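Local coordinates for abhydrolase domain-containing protein (Exiguobacterium antarcticum, PDB 5H3H) that hydrolyses esters as an alpha/beta hydrolase, probably through a serine-histidine-aspartate catalytic triad, and probably also acts as a perhydrolase, at residues Ile5-Gly10 with Ala75-Glu80; Pro31-Met36 with Gly53-Gly58; Arg57-Ser62 with Val182-His187; Tyr69-Met74 with Ile194-Glu199; Lys104-His109 with Pro206-Asp211. One frame throughout, in Å; residues are numbered along the deposited sequence.

Interaction 1: Ile5-Gly10 with Ala75-Glu80; sequences IQAVDG and ASDINE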
# COMPACT_ATOMS: atom_id res chain seq x y z
N ILE B 5 -14.79 7.73 15.28
CA ILE B 5 -13.58 6.99 15.06
C ILE B 5 -12.44 7.91 15.40
O ILE B 5 -12.50 9.08 15.06
CB ILE B 5 -13.48 6.51 13.59
CG1 ILE B 5 -14.22 5.19 13.43
CG2 ILE B 5 -12.02 6.31 13.17
CD1 ILE B 5 -15.67 5.22 13.84
N GLN B 6 -11.39 7.39 16.03
CA GLN B 6 -10.21 8.21 16.31
C GLN B 6 -9.21 8.21 15.13
O GLN B 6 -8.72 7.15 14.77
CB GLN B 6 -9.50 7.71 17.55
CG GLN B 6 -8.58 8.79 18.08
CD GLN B 6 -7.69 8.31 19.19
OE1 GLN B 6 -6.70 7.62 18.95
NE2 GLN B 6 -8.02 8.69 20.41
N ALA B 7 -8.90 9.39 14.59
CA ALA B 7 -7.81 9.54 13.59
C ALA B 7 -6.45 9.42 14.25
O ALA B 7 -6.33 9.35 15.49
CB ALA B 7 -7.92 10.90 12.91
N VAL B 8 -5.40 9.42 13.45
CA VAL B 8 -4.03 9.26 14.02
C VAL B 8 -3.69 10.39 14.96
O VAL B 8 -3.14 10.15 16.05
CB VAL B 8 -2.98 9.07 12.91
CG1 VAL B 8 -1.54 9.16 13.39
CG2 VAL B 8 -3.27 7.71 12.23
N ASP B 9 -4.06 11.61 14.55
CA ASP B 9 -3.91 12.77 15.42
C ASP B 9 -4.98 12.92 16.52
O ASP B 9 -4.98 13.92 17.18
CB ASP B 9 -3.79 14.05 14.60
CG ASP B 9 -5.09 14.43 13.87
OD1 ASP B 9 -6.18 13.88 14.17
OD2 ASP B 9 -4.96 15.29 12.97
N GLY B 10 -5.87 11.95 16.73
CA GLY B 10 -6.89 12.06 17.79
C GLY B 10 -8.20 12.75 17.41
O GLY B 10 -9.17 12.70 18.17
N ALA B 75 -6.99 10.33 3.74
CA ALA B 75 -6.89 8.92 3.40
C ALA B 75 -6.51 8.11 4.65
O ALA B 75 -7.06 7.01 4.86
CB ALA B 75 -5.88 8.70 2.30
N SER B 76 -5.64 8.68 5.49
CA SER B 76 -5.32 8.05 6.81
C SER B 76 -6.57 7.92 7.67
O SER B 76 -6.75 6.89 8.33
CB SER B 76 -4.23 8.81 7.56
OG SER B 76 -3.99 8.15 8.79
N ASP B 77 -7.45 8.94 7.63
CA ASP B 77 -8.71 8.87 8.40
C ASP B 77 -9.57 7.78 7.87
O ASP B 77 -10.18 7.05 8.62
CB ASP B 77 -9.54 10.17 8.44
CG ASP B 77 -8.81 11.36 9.13
OD1 ASP B 77 -7.85 11.17 9.89
OD2 ASP B 77 -9.20 12.54 8.89
N ILE B 78 -9.61 7.62 6.55
CA ILE B 78 -10.40 6.51 6.01
C ILE B 78 -9.82 5.14 6.47
O ILE B 78 -10.59 4.26 6.79
CB ILE B 78 -10.52 6.55 4.49
CG1 ILE B 78 -11.18 7.90 4.08
CG2 ILE B 78 -11.29 5.34 3.97
CD1 ILE B 78 -12.38 8.33 4.89
N ASN B 79 -8.50 5.04 6.51
CA ASN B 79 -7.84 3.82 6.99
C ASN B 79 -8.28 3.52 8.38
O ASN B 79 -8.68 2.41 8.67
CB ASN B 79 -6.32 3.91 6.92
CG ASN B 79 -5.63 2.63 7.41
OD1 ASN B 79 -5.77 1.53 6.82
ND2 ASN B 79 -4.91 2.75 8.52
N GLU B 80 -8.31 4.54 9.24
CA GLU B 80 -8.85 4.36 10.56
C GLU B 80 -10.31 3.89 10.60
O GLU B 80 -10.64 3.01 11.36
CB GLU B 80 -8.62 5.60 11.45
CG GLU B 80 -7.14 5.92 11.59
CD GLU B 80 -6.37 4.75 12.19
OE1 GLU B 80 -6.92 4.13 13.16
OE2 GLU B 80 -5.24 4.49 11.70
O HOH W 1 -5.90 9.68 10.56
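Strand 4-6 ends at Gln6, and the chain then swings through a type I beta turn from Ala7 to Gly10, closed by the bond Gly10 N to Ala7 O. Beside this bend runs helix 71-85, coming nearest where the CA atoms of Ala7 and Asp77 are 5.3 Å apart. No direct polar bond joins the two backbones; side chains and one water do the work. The methyl of Ala7 presses on the Asp77 carboxylate, with Ala7 CB only 3.0 Å from Asp77 OD1, a tight fit. That carboxylate is held from elsewhere, since Asp77 OD2 forms a salt bridge with Arg57 NE. Asp77 OD1 also accepts from a water 2.5 Å away, and this same water accepts from Val8 N at 2.9 Å and pairs with Ser76 OG, which stands anti to its own backbone N. The turn is the loop of the hairpin between strands 4-6 and 12-18, the edge of the alpha/beta hydrolase sheet, here meeting one of the helices packed against that sheet. One turn further along the helix, Glu80 bends at chi2 (-59°), so that its aliphatic part lies along the end of the strand: Glu80 CB is 3.7 Å from Gln6 O and 3.9 Å from Ile5 CG2, the Ile5 and Glu80 side chains crossing obliquely. The Val8 methyl CG2 touches two polar tips, 3.5 Å from Ser76 OG and 3.8 Å from Glu80 OE2. Asp9 turns its own carboxylate to Arg57 NH2, so the guanidinium probably offsets the repulsion between Asp9 and Asp77.

Interaction 2: Pro31-Met36 with Gly53-Gly58; sequences PANNNM and GVDYRG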
# COMPACT_ATOMS: atom_id res chain seq x y z
N PRO B 31 -18.54 20.79 -0.39
CA PRO B 31 -18.21 20.81 1.04
C PRO B 31 -19.43 20.36 1.81
O PRO B 31 -19.96 21.06 2.67
CB PRO B 31 -17.87 22.27 1.26
CG PRO B 31 -18.82 22.98 0.29
CD PRO B 31 -19.25 22.03 -0.75
N ALA B 32 -19.89 19.14 1.48
CA ALA B 32 -21.16 18.68 2.00
C ALA B 32 -20.89 17.74 3.22
O ALA B 32 -20.00 18.04 4.06
CB ALA B 32 -21.93 18.00 0.90
N ASN B 33 -21.68 16.67 3.32
CA ASN B 33 -21.43 15.57 4.29
C ASN B 33 -22.10 14.29 3.80
O ASN B 33 -22.74 14.32 2.76
CB ASN B 33 -21.84 15.94 5.73
CG ASN B 33 -23.31 16.27 5.87
OD1 ASN B 33 -24.16 15.43 5.65
ND2 ASN B 33 -23.60 17.49 6.30
N ASN B 34 -21.92 13.17 4.53
CA ASN B 34 -22.49 11.86 4.12
C ASN B 34 -23.98 11.87 3.82
O ASN B 34 -24.46 11.03 3.05
CB ASN B 34 -22.16 10.76 5.17
CG ASN B 34 -23.21 10.60 6.24
OD1 ASN B 34 -23.25 11.34 7.28
ND2 ASN B 34 -24.09 9.64 6.02
N ASN B 35 -24.73 12.79 4.43
CA ASN B 35 -26.14 12.93 4.15
C ASN B 35 -26.46 13.23 2.68
O ASN B 35 -27.55 12.96 2.26
CB ASN B 35 -26.87 13.98 5.04
CG ASN B 35 -26.98 13.55 6.48
OD1 ASN B 35 -27.27 12.40 6.78
ND2 ASN B 35 -26.74 14.49 7.41
N MET B 36 -25.53 13.72 1.89
CA MET B 36 -25.85 13.91 0.45
C MET B 36 -26.19 12.58 -0.26
O MET B 36 -26.71 12.60 -1.34
CB MET B 36 -24.72 14.57 -0.32
CG MET B 36 -23.50 13.71 -0.45
SD MET B 36 -22.11 14.49 -1.27
CE MET B 36 -21.85 13.31 -2.55
N GLY B 53 -21.30 5.82 5.91
CA GLY B 53 -21.13 7.17 5.35
C GLY B 53 -20.24 7.95 6.28
O GLY B 53 -20.66 8.23 7.40
N VAL B 54 -19.04 8.25 5.83
CA VAL B 54 -18.08 8.98 6.64
C VAL B 54 -18.29 10.49 6.50
O VAL B 54 -18.52 11.00 5.36
CB VAL B 54 -16.63 8.63 6.35
CG1 VAL B 54 -16.38 7.11 6.36
CG2 VAL B 54 -16.18 9.24 5.06
N ASP B 55 -18.26 11.21 7.63
CA ASP B 55 -18.15 12.70 7.55
C ASP B 55 -16.71 12.96 7.75
O ASP B 55 -16.21 12.57 8.82
CB ASP B 55 -18.94 13.41 8.66
CG ASP B 55 -20.47 13.35 8.49
OD1 ASP B 55 -20.99 12.94 7.42
OD2 ASP B 55 -21.16 13.76 9.44
N TYR B 56 -16.01 13.58 6.81
CA TYR B 56 -14.61 13.87 7.02
C TYR B 56 -14.47 14.83 8.17
O TYR B 56 -15.42 15.59 8.52
CB TYR B 56 -13.88 14.49 5.82
CG TYR B 56 -14.13 13.86 4.53
CD1 TYR B 56 -13.77 12.55 4.27
CD2 TYR B 56 -14.65 14.61 3.49
CE1 TYR B 56 -14.02 11.96 3.02
CE2 TYR B 56 -14.89 14.05 2.26
CZ TYR B 56 -14.60 12.73 2.02
OH TYR B 56 -14.90 12.28 0.76
N ARG B 57 -13.25 14.87 8.70
CA ARG B 57 -12.89 15.97 9.56
C ARG B 57 -13.29 17.29 8.87
O ARG B 57 -13.08 17.46 7.69
CB ARG B 57 -11.42 16.03 9.92
CG ARG B 57 -10.43 16.08 8.81
CD ARG B 57 -9.04 16.23 9.42
NE ARG B 57 -8.47 14.98 9.90
CZ ARG B 57 -7.37 14.90 10.66
NH1 ARG B 57 -6.89 13.69 11.02
NH2 ARG B 57 -6.74 16.00 11.09
N GLY B 58 -13.84 18.17 9.66
CA GLY B 58 -14.25 19.48 9.17
C GLY B 58 -15.72 19.54 8.73
O GLY B 58 -16.19 20.64 8.44
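The Asp55 carboxylate and the Asn34 side chain cross obliquely, their flat groups turned 39° against each other, and the contact is organised round this crossing. Asp55 CG lies anti to its carbonyl carbon, which brings OD1 under the start of the 3-10 turn 34-36. There Asn34 N donates to Asp55 OD1 at 3.0 Å with an N-H...O angle of 156°, the donor arriving nearly along the C-O axis of the acceptor. Asp55 OD1 also touches carbon on two residues, lying 3.5 Å from Asn33 CB and 3.3 Å from Asn34 CB, so the carboxylate is pressed against the turn as well as bonded to it. Asn33 takes the crowded rotamer, with CG between the backbone N and the carbonyl carbon, and its OD1 thereby accepts from Asn35 N at 3.0 Å: an Asx turn, the donor in the carbonyl plane. Met36 N in turn bonds to Asn33 O, closing the 3-10 turn. The Asn34 side chain lies against Gly53 of strand 50-54, with Asn34 CB 3.6 Å from Gly53 C. A side chain on Gly53 would run into this amide, so the glycine makes room for it. The second carboxylate oxygen, Asp55 OD2, accepts from Lys61 N, and the one group thus ties two loops together. In the fold, the loop 31-36 links strand 23-27 to helix 38-46 within a beta-alpha-beta crossover that returns through strand 50-54; Met36 leans on helix 171-182, Gly53 and Asp55 pair with strand 12-18, and Val54 packs on helix 71-85.

Interaction 3: Arg57-Ser62 with Val182-His187; sequences RGYGKS and VDASSH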
# COMPACT_ATOMS: atom_id res chain seq x y z
N ARG B 57 -13.25 14.87 8.70
CA ARG B 57 -12.89 15.97 9.56
C ARG B 57 -13.29 17.29 8.87
O ARG B 57 -13.08 17.46 7.69
CB ARG B 57 -11.42 16.03 9.92
CG ARG B 57 -10.43 16.08 8.81
CD ARG B 57 -9.04 16.23 9.42
NE ARG B 57 -8.47 14.98 9.90
CZ ARG B 57 -7.37 14.90 10.66
NH1 ARG B 57 -6.89 13.69 11.02
NH2 ARG B 57 -6.74 16.00 11.09
N GLY B 58 -13.84 18.17 9.66
CA GLY B 58 -14.25 19.48 9.17
C GLY B 58 -15.72 19.54 8.73
O GLY B 58 -16.19 20.64 8.44
N TYR B 59 -16.42 18.39 8.60
CA TYR B 59 -17.74 18.35 7.96
C TYR B 59 -18.70 17.65 8.83
O TYR B 59 -18.28 16.89 9.71
CB TYR B 59 -17.68 17.65 6.61
CG TYR B 59 -16.74 18.39 5.70
CD1 TYR B 59 -15.38 18.17 5.76
CD2 TYR B 59 -17.20 19.38 4.85
CE1 TYR B 59 -14.49 18.89 5.00
CE2 TYR B 59 -16.31 20.08 4.05
CZ TYR B 59 -14.99 19.86 4.11
OH TYR B 59 -14.16 20.57 3.29
N GLY B 60 -20.00 17.94 8.62
CA GLY B 60 -21.04 17.12 9.22
C GLY B 60 -20.87 17.14 10.74
O GLY B 60 -20.68 18.18 11.30
N LYS B 61 -20.87 15.99 11.38
CA LYS B 61 -20.82 15.90 12.85
C LYS B 61 -19.40 15.61 13.39
O LYS B 61 -19.17 15.41 14.60
CB LYS B 61 -21.82 14.86 13.26
CG LYS B 61 -23.20 15.20 12.71
CD LYS B 61 -24.25 14.15 13.02
CE LYS B 61 -24.50 14.03 14.51
NZ LYS B 61 -24.60 15.33 15.26
N SER B 62 -18.44 15.61 12.49
CA SER B 62 -17.03 15.35 12.90
C SER B 62 -16.44 16.58 13.57
O SER B 62 -16.91 17.69 13.29
CB SER B 62 -16.23 14.91 11.70
OG SER B 62 -16.72 13.63 11.26
N VAL B 182 -23.75 24.32 4.48
CA VAL B 182 -23.60 25.40 5.47
C VAL B 182 -23.18 24.86 6.84
O VAL B 182 -22.40 25.50 7.51
CB VAL B 182 -24.80 26.32 5.61
CG1 VAL B 182 -25.27 26.86 4.25
CG2 VAL B 182 -25.91 25.65 6.34
N ASP B 183 -23.56 23.62 7.14
CA ASP B 183 -23.10 22.87 8.30
C ASP B 183 -21.60 22.65 8.39
O ASP B 183 -21.05 22.50 9.48
CB ASP B 183 -23.79 21.47 8.31
CG ASP B 183 -23.29 20.58 9.44
OD1 ASP B 183 -23.78 20.69 10.58
OD2 ASP B 183 -22.36 19.79 9.19
N ALA B 184 -20.93 22.62 7.27
CA ALA B 184 -19.53 22.41 7.23
C ALA B 184 -18.79 23.51 8.03
O ALA B 184 -19.23 24.68 8.11
CB ALA B 184 -19.08 22.38 5.80
N SER B 185 -17.72 23.12 8.70
CA SER B 185 -16.83 24.12 9.29
C SER B 185 -16.27 25.08 8.20
O SER B 185 -15.89 24.63 7.13
CB SER B 185 -15.67 23.41 10.01
OG SER B 185 -14.74 22.83 9.08
N SER B 186 -16.21 26.38 8.47
CA SER B 186 -15.64 27.31 7.50
C SER B 186 -14.19 26.97 7.19
O SER B 186 -13.76 27.04 6.04
CB SER B 186 -15.73 28.75 8.02
OG SER B 186 -15.28 28.78 9.37
N HIS B 187 -13.47 26.55 8.24
CA HIS B 187 -12.00 26.41 8.12
C HIS B 187 -11.64 25.09 7.43
O HIS B 187 -10.70 25.04 6.66
CB HIS B 187 -11.31 26.57 9.41
CG HIS B 187 -11.86 25.73 10.50
ND1 HIS B 187 -11.16 24.66 11.02
CD2 HIS B 187 -13.08 25.70 11.09
CE1 HIS B 187 -11.87 24.10 11.97
NE2 HIS B 187 -13.03 24.71 12.04
O HOH W 2 -19.47 20.61 10.55
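Here a loop of the alpha/beta hydrolase core meets the helical cap inserted after strand 114-120, at Ser185, the N-cap of helix 186-198. The tight part is centred on Gly58 O, gripped by two donors from one residue. Ser185 N reaches Gly58 O at 2.9 Å, while Ser185 OG, held in the crowded position between its backbone N and carbonyl carbon, meets the same Gly58 O at 2.7 Å on a lone pair in the carbonyl plane. The hydroxyl also caps the helix by taking the N-H of Gly188, so it serves both core and cap. An alanine at Ser185 would remove that hydroxyl, and would probably leave Gly58 O with a single donor and weaken the helix start. Next to this grip Tyr59 CD2 rests 3.7 Å from Ala184 CB, and the ring's hydroxyl is bound by Ser192 OG on the same cap helix. Gly58, with phi at 93°, adopts a backbone shape in which a side chain would strike the preceding carbonyl. The other side is wetter and more exposed. Tyr59 to Ser62 form a type II' turn, and between its tip and the cap sits a water 2.8 Å from Gly60 O and 2.7 Å from Asp183 O, within hydrogen-bonding distance of each, though more acceptors surround it than it has protons to give. Asp183 swings its exposed carboxylate over the turn and still comes close, Asp183 OD2 lying 3.0 Å from Gly60 CA.

Interaction 4: Tyr69-Met74 with Ile194-Glu199; sequences YDYTTM and IALRDE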
# COMPACT_ATOMS: atom_id res chain seq x y z
N TYR B 69 -6.23 18.39 6.12
CA TYR B 69 -7.23 18.29 5.04
C TYR B 69 -6.62 17.83 3.73
O TYR B 69 -7.34 17.63 2.73
CB TYR B 69 -8.01 19.63 4.92
CG TYR B 69 -8.80 19.92 6.18
CD1 TYR B 69 -10.08 19.45 6.34
CD2 TYR B 69 -8.23 20.58 7.24
CE1 TYR B 69 -10.78 19.67 7.50
CE2 TYR B 69 -8.91 20.79 8.38
CZ TYR B 69 -10.21 20.36 8.51
OH TYR B 69 -10.92 20.54 9.66
N ASP B 70 -5.29 17.64 3.75
CA ASP B 70 -4.51 17.07 2.63
C ASP B 70 -4.96 15.63 2.44
O ASP B 70 -5.52 15.01 3.38
CB ASP B 70 -3.02 17.17 2.92
CG ASP B 70 -2.63 16.43 4.22
OD1 ASP B 70 -2.84 17.02 5.31
OD2 ASP B 70 -2.18 15.26 4.16
N TYR B 71 -4.87 15.13 1.23
CA TYR B 71 -5.48 13.80 0.93
C TYR B 71 -4.74 12.71 1.68
O TYR B 71 -5.37 11.72 2.07
CB TYR B 71 -5.48 13.49 -0.54
CG TYR B 71 -6.48 14.28 -1.40
CD1 TYR B 71 -7.31 15.27 -0.86
CD2 TYR B 71 -6.54 14.09 -2.76
CE1 TYR B 71 -8.18 16.02 -1.67
CE2 TYR B 71 -7.42 14.83 -3.57
CZ TYR B 71 -8.23 15.80 -3.01
OH TYR B 71 -9.11 16.51 -3.78
N THR B 72 -3.43 12.89 1.90
CA THR B 72 -2.70 11.90 2.72
C THR B 72 -3.35 11.74 4.08
O THR B 72 -3.71 10.64 4.44
CB THR B 72 -1.20 12.23 2.89
OG1 THR B 72 -0.56 12.20 1.60
CG2 THR B 72 -0.51 11.22 3.85
N THR B 73 -3.49 12.82 4.86
CA THR B 73 -4.12 12.72 6.18
C THR B 73 -5.57 12.25 6.07
O THR B 73 -6.04 11.52 6.88
CB THR B 73 -4.14 14.10 6.94
OG1 THR B 73 -2.81 14.66 7.05
CG2 THR B 73 -4.69 13.93 8.36
N MET B 74 -6.32 12.74 5.10
CA MET B 74 -7.74 12.32 4.91
C MET B 74 -7.87 10.81 4.62
O MET B 74 -8.80 10.16 5.12
CB MET B 74 -8.34 13.08 3.70
CG MET B 74 -8.55 14.60 3.88
SD MET B 74 -9.92 15.05 4.98
CE MET B 74 -8.95 14.88 6.45
N ILE B 194 -7.86 24.08 -0.62
CA ILE B 194 -6.40 24.15 -0.85
C ILE B 194 -5.86 22.78 -1.35
O ILE B 194 -5.06 22.73 -2.27
CB ILE B 194 -5.67 24.67 0.40
CG1 ILE B 194 -5.95 26.17 0.54
CG2 ILE B 194 -4.15 24.33 0.43
CD1 ILE B 194 -5.32 26.80 1.77
N ALA B 195 -6.31 21.69 -0.73
CA ALA B 195 -5.98 20.35 -1.19
C ALA B 195 -6.57 20.11 -2.58
O ALA B 195 -5.88 19.57 -3.48
CB ALA B 195 -6.50 19.34 -0.18
N LEU B 196 -7.81 20.52 -2.80
CA LEU B 196 -8.37 20.46 -4.17
C LEU B 196 -7.49 21.19 -5.15
O LEU B 196 -7.22 20.70 -6.26
CB LEU B 196 -9.83 20.94 -4.30
CG LEU B 196 -10.89 19.94 -3.85
CD1 LEU B 196 -12.15 20.69 -3.43
CD2 LEU B 196 -11.19 18.88 -4.89
N ARG B 197 -6.96 22.34 -4.74
CA ARG B 197 -6.21 23.09 -5.68
C ARG B 197 -4.92 22.36 -6.05
O ARG B 197 -4.54 22.34 -7.21
CB ARG B 197 -5.98 24.53 -5.20
CG ARG B 197 -4.82 24.89 -4.33
CD ARG B 197 -4.09 26.15 -4.87
NE ARG B 197 -4.29 27.29 -4.00
CZ ARG B 197 -3.69 27.50 -2.83
NH1 ARG B 197 -2.81 26.63 -2.31
NH2 ARG B 197 -3.99 28.59 -2.17
N ASP B 198 -4.30 21.73 -5.06
CA ASP B 198 -2.88 21.36 -5.15
C ASP B 198 -2.61 19.88 -5.38
O ASP B 198 -1.54 19.55 -5.89
CB ASP B 198 -2.14 21.74 -3.88
CG ASP B 198 -1.94 23.24 -3.72
OD1 ASP B 198 -2.10 24.06 -4.66
OD2 ASP B 198 -1.62 23.63 -2.59
N GLU B 199 -3.53 18.99 -5.02
CA GLU B 199 -3.27 17.55 -5.04
C GLU B 199 -3.26 17.03 -6.47
O GLU B 199 -3.99 17.50 -7.32
CB GLU B 199 -4.30 16.79 -4.21
CG GLU B 199 -4.26 17.04 -2.72
CD GLU B 199 -3.38 16.08 -1.94
OE1 GLU B 199 -2.78 15.15 -2.52
OE2 GLU B 199 -3.27 16.24 -0.73
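The start of helix 71-85 in the core meets the end of helix 186-198 in the cap here, beside the pocket that holds ethaneperoxoic acid. Glu199, just past the cap helix, is the key side chain. Its chain bends at chi2 and slides along Tyr71 in the opposite direction, placing Glu199 CG 3.7 Å from the Tyr71 ring centroid in a CH-pi contact over the face. The carboxylate lies stacked almost flat with the ring, planes 6° apart, and Glu199 OE2 accepts from Tyr71 N at 2.8 Å, nearly straight (167°) but from above its own plane. Asp70, the N-cap, binds Thr73 N through OD2 and Thr73 OG1 through OD1, so two acidic groups serve one helix start, whose dipole probably steadies them. At the ring's far end Tyr71 OH touches Leu196 CD2 at 3.3 Å, and Leu196 itself contacts the ligand. An alanine at Tyr71 would remove the stacking face and the support behind Leu196, and would probably loosen Glu199 and this pocket wall. Around the contact, Tyr71 also packs on Met97 and Lys104 of helix 97-109, while Ile194 and Arg197 lean on helix 139-149.

Interaction 5: Lys104-His109 with Pro206-Asp211; sequences KYLLNH and PKITVD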
# COMPACT_ATOMS: atom_id res chain seq x y z
N LYS B 104 -6.22 7.92 -2.98
CA LYS B 104 -5.08 8.14 -2.12
C LYS B 104 -5.04 7.08 -1.01
O LYS B 104 -3.96 6.63 -0.62
CB LYS B 104 -5.18 9.52 -1.45
CG LYS B 104 -3.92 10.02 -0.75
CD LYS B 104 -2.71 9.98 -1.65
CE LYS B 104 -1.76 11.15 -1.40
NZ LYS B 104 -0.95 11.35 -2.64
N TYR B 105 -6.23 6.74 -0.50
CA TYR B 105 -6.38 5.71 0.49
C TYR B 105 -5.89 4.39 -0.05
O TYR B 105 -5.18 3.62 0.67
CB TYR B 105 -7.82 5.55 0.88
CG TYR B 105 -8.04 4.19 1.54
CD1 TYR B 105 -7.58 3.93 2.85
CD2 TYR B 105 -8.63 3.14 0.83
CE1 TYR B 105 -7.76 2.67 3.44
CE2 TYR B 105 -8.80 1.91 1.40
CZ TYR B 105 -8.32 1.65 2.70
OH TYR B 105 -8.48 0.39 3.26
N LEU B 106 -6.31 4.09 -1.29
CA LEU B 106 -5.80 2.82 -1.93
C LEU B 106 -4.28 2.82 -2.12
O LEU B 106 -3.64 1.78 -1.88
CB LEU B 106 -6.50 2.53 -3.23
CG LEU B 106 -7.74 1.65 -3.36
CD1 LEU B 106 -8.36 1.03 -2.12
CD2 LEU B 106 -8.78 2.31 -4.26
N LEU B 107 -3.72 3.93 -2.58
CA LEU B 107 -2.29 4.03 -2.76
C LEU B 107 -1.54 3.97 -1.42
O LEU B 107 -0.53 3.36 -1.34
CB LEU B 107 -1.87 5.32 -3.48
CG LEU B 107 -1.80 5.48 -5.01
CD1 LEU B 107 -2.12 4.23 -5.82
CD2 LEU B 107 -2.62 6.69 -5.43
N ASN B 108 -2.01 4.67 -0.42
CA ASN B 108 -1.26 4.75 0.86
C ASN B 108 -1.44 3.58 1.81
O ASN B 108 -0.55 3.31 2.62
CB ASN B 108 -1.52 6.07 1.57
CG ASN B 108 -0.91 7.23 0.83
OD1 ASN B 108 -0.26 7.06 -0.19
ND2 ASN B 108 -1.07 8.43 1.37
N HIS B 109 -2.58 2.91 1.72
CA HIS B 109 -2.86 1.80 2.57
C HIS B 109 -3.14 0.46 1.89
O HIS B 109 -3.42 -0.49 2.59
CB HIS B 109 -3.99 2.19 3.47
CG HIS B 109 -3.72 3.46 4.18
ND1 HIS B 109 -3.15 3.49 5.44
CD2 HIS B 109 -3.84 4.75 3.78
CE1 HIS B 109 -2.97 4.75 5.80
NE2 HIS B 109 -3.39 5.53 4.82
N PRO B 206 -2.10 4.47 -12.48
CA PRO B 206 -1.67 3.12 -12.90
C PRO B 206 -1.26 2.12 -11.79
O PRO B 206 -0.99 0.97 -12.12
CB PRO B 206 -0.49 3.39 -13.83
CG PRO B 206 -0.15 4.83 -13.67
CD PRO B 206 -1.38 5.52 -13.22
N LYS B 207 -1.22 2.53 -10.52
CA LYS B 207 -0.92 1.63 -9.40
C LYS B 207 -2.17 1.01 -8.81
O LYS B 207 -2.10 0.04 -8.06
CB LYS B 207 -0.14 2.36 -8.30
CG LYS B 207 1.34 2.40 -8.58
CD LYS B 207 1.87 3.82 -8.69
CE LYS B 207 3.27 3.83 -9.30
NZ LYS B 207 4.02 5.07 -8.93
N ILE B 208 -3.32 1.55 -9.19
CA ILE B 208 -4.58 1.04 -8.72
C ILE B 208 -4.78 -0.30 -9.40
O ILE B 208 -4.57 -0.36 -10.62
CB ILE B 208 -5.74 2.03 -9.08
CG1 ILE B 208 -5.51 3.35 -8.36
CG2 ILE B 208 -7.12 1.44 -8.74
CD1 ILE B 208 -5.34 3.19 -6.87
N THR B 209 -5.14 -1.34 -8.62
CA THR B 209 -5.40 -2.72 -9.11
C THR B 209 -6.84 -3.17 -8.98
O THR B 209 -7.23 -4.16 -9.59
CB THR B 209 -4.61 -3.78 -8.28
OG1 THR B 209 -3.28 -3.33 -8.05
CG2 THR B 209 -4.57 -5.15 -8.95
N VAL B 210 -7.63 -2.49 -8.15
CA VAL B 210 -8.96 -2.94 -7.78
C VAL B 210 -9.89 -2.72 -8.96
O VAL B 210 -9.72 -1.75 -9.71
CB VAL B 210 -9.54 -2.09 -6.60
CG1 VAL B 210 -10.77 -2.76 -6.02
CG2 VAL B 210 -8.51 -1.89 -5.50
N ASP B 211 -10.88 -3.58 -9.07
CA ASP B 211 -12.02 -3.39 -9.98
C ASP B 211 -12.66 -2.03 -9.79
O ASP B 211 -13.13 -1.75 -8.70
CB ASP B 211 -13.11 -4.43 -9.70
CG ASP B 211 -12.77 -5.85 -10.24
OD1 ASP B 211 -11.69 -6.09 -10.83
OD2 ASP B 211 -13.62 -6.74 -10.07
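Apolar contacts carry the pairing of helix 97-109 with the segment 206-211. Ile208 CD1 is the central atom: it meets Leu107 CD1 at 3.5 Å and Leu106 CB at 3.9 Å, touching two successive leucines of the helix. Ile208 gets there with CG1 anti to its carbonyl carbon, and its side chain crosses that of Leu107 at about a right angle. Leu107 CD1 also rests against the aliphatic base of Lys207, 3.7 Å from Lys207 CB. Deeper in, Leu106 CG faces Val210 CG2 at a looser 4.2 Å. Both leucines have chi2 close to 0°, so CD1 eclipses CA, a strained shape as modelled. In the alpha/beta hydrolase fold helix 97-109 follows the probable nucleophile elbow, and 206-211 leads into strand 211-217, so the contact sets the end of that helix against the approach to a strand two places from strand 90-95; Leu106 also reaches strand 114-120. Polar support comes from outside the pair, with Glu111 accepting from Thr209 N through OE1. Intersubunit packing forms a third group: Leu107 and Lys207 both touch Val8 of the second subunit, and Lys207 NZ makes a long, weak ion pair with Glu80 of that subunit.

Interactions 2 and 5 are both buried, yet the first rests on a carboxylate-to-backbone bond and the second on aliphatic contacts, with Leu107 and Lys207 reaching the second subunit; interactions 1, 3 and 4 are only partly buried. Interactions 2 and 3 share Arg57 and Gly58 and lie about 8 Å apart between centres. Arg57 reaches on to interaction 1 by salt bridges and to interaction 4 by packing. Helix 71-85 serves interactions 1 and 4, whereas helix 186-198 serves 3 and 4, the two that join core to cap. Waters bridge interactions 1 and 3, carboxylates take backbone N-H groups in 2 and 4, a serine grips a carbonyl in 3, and aliphatic side chains meet in 5.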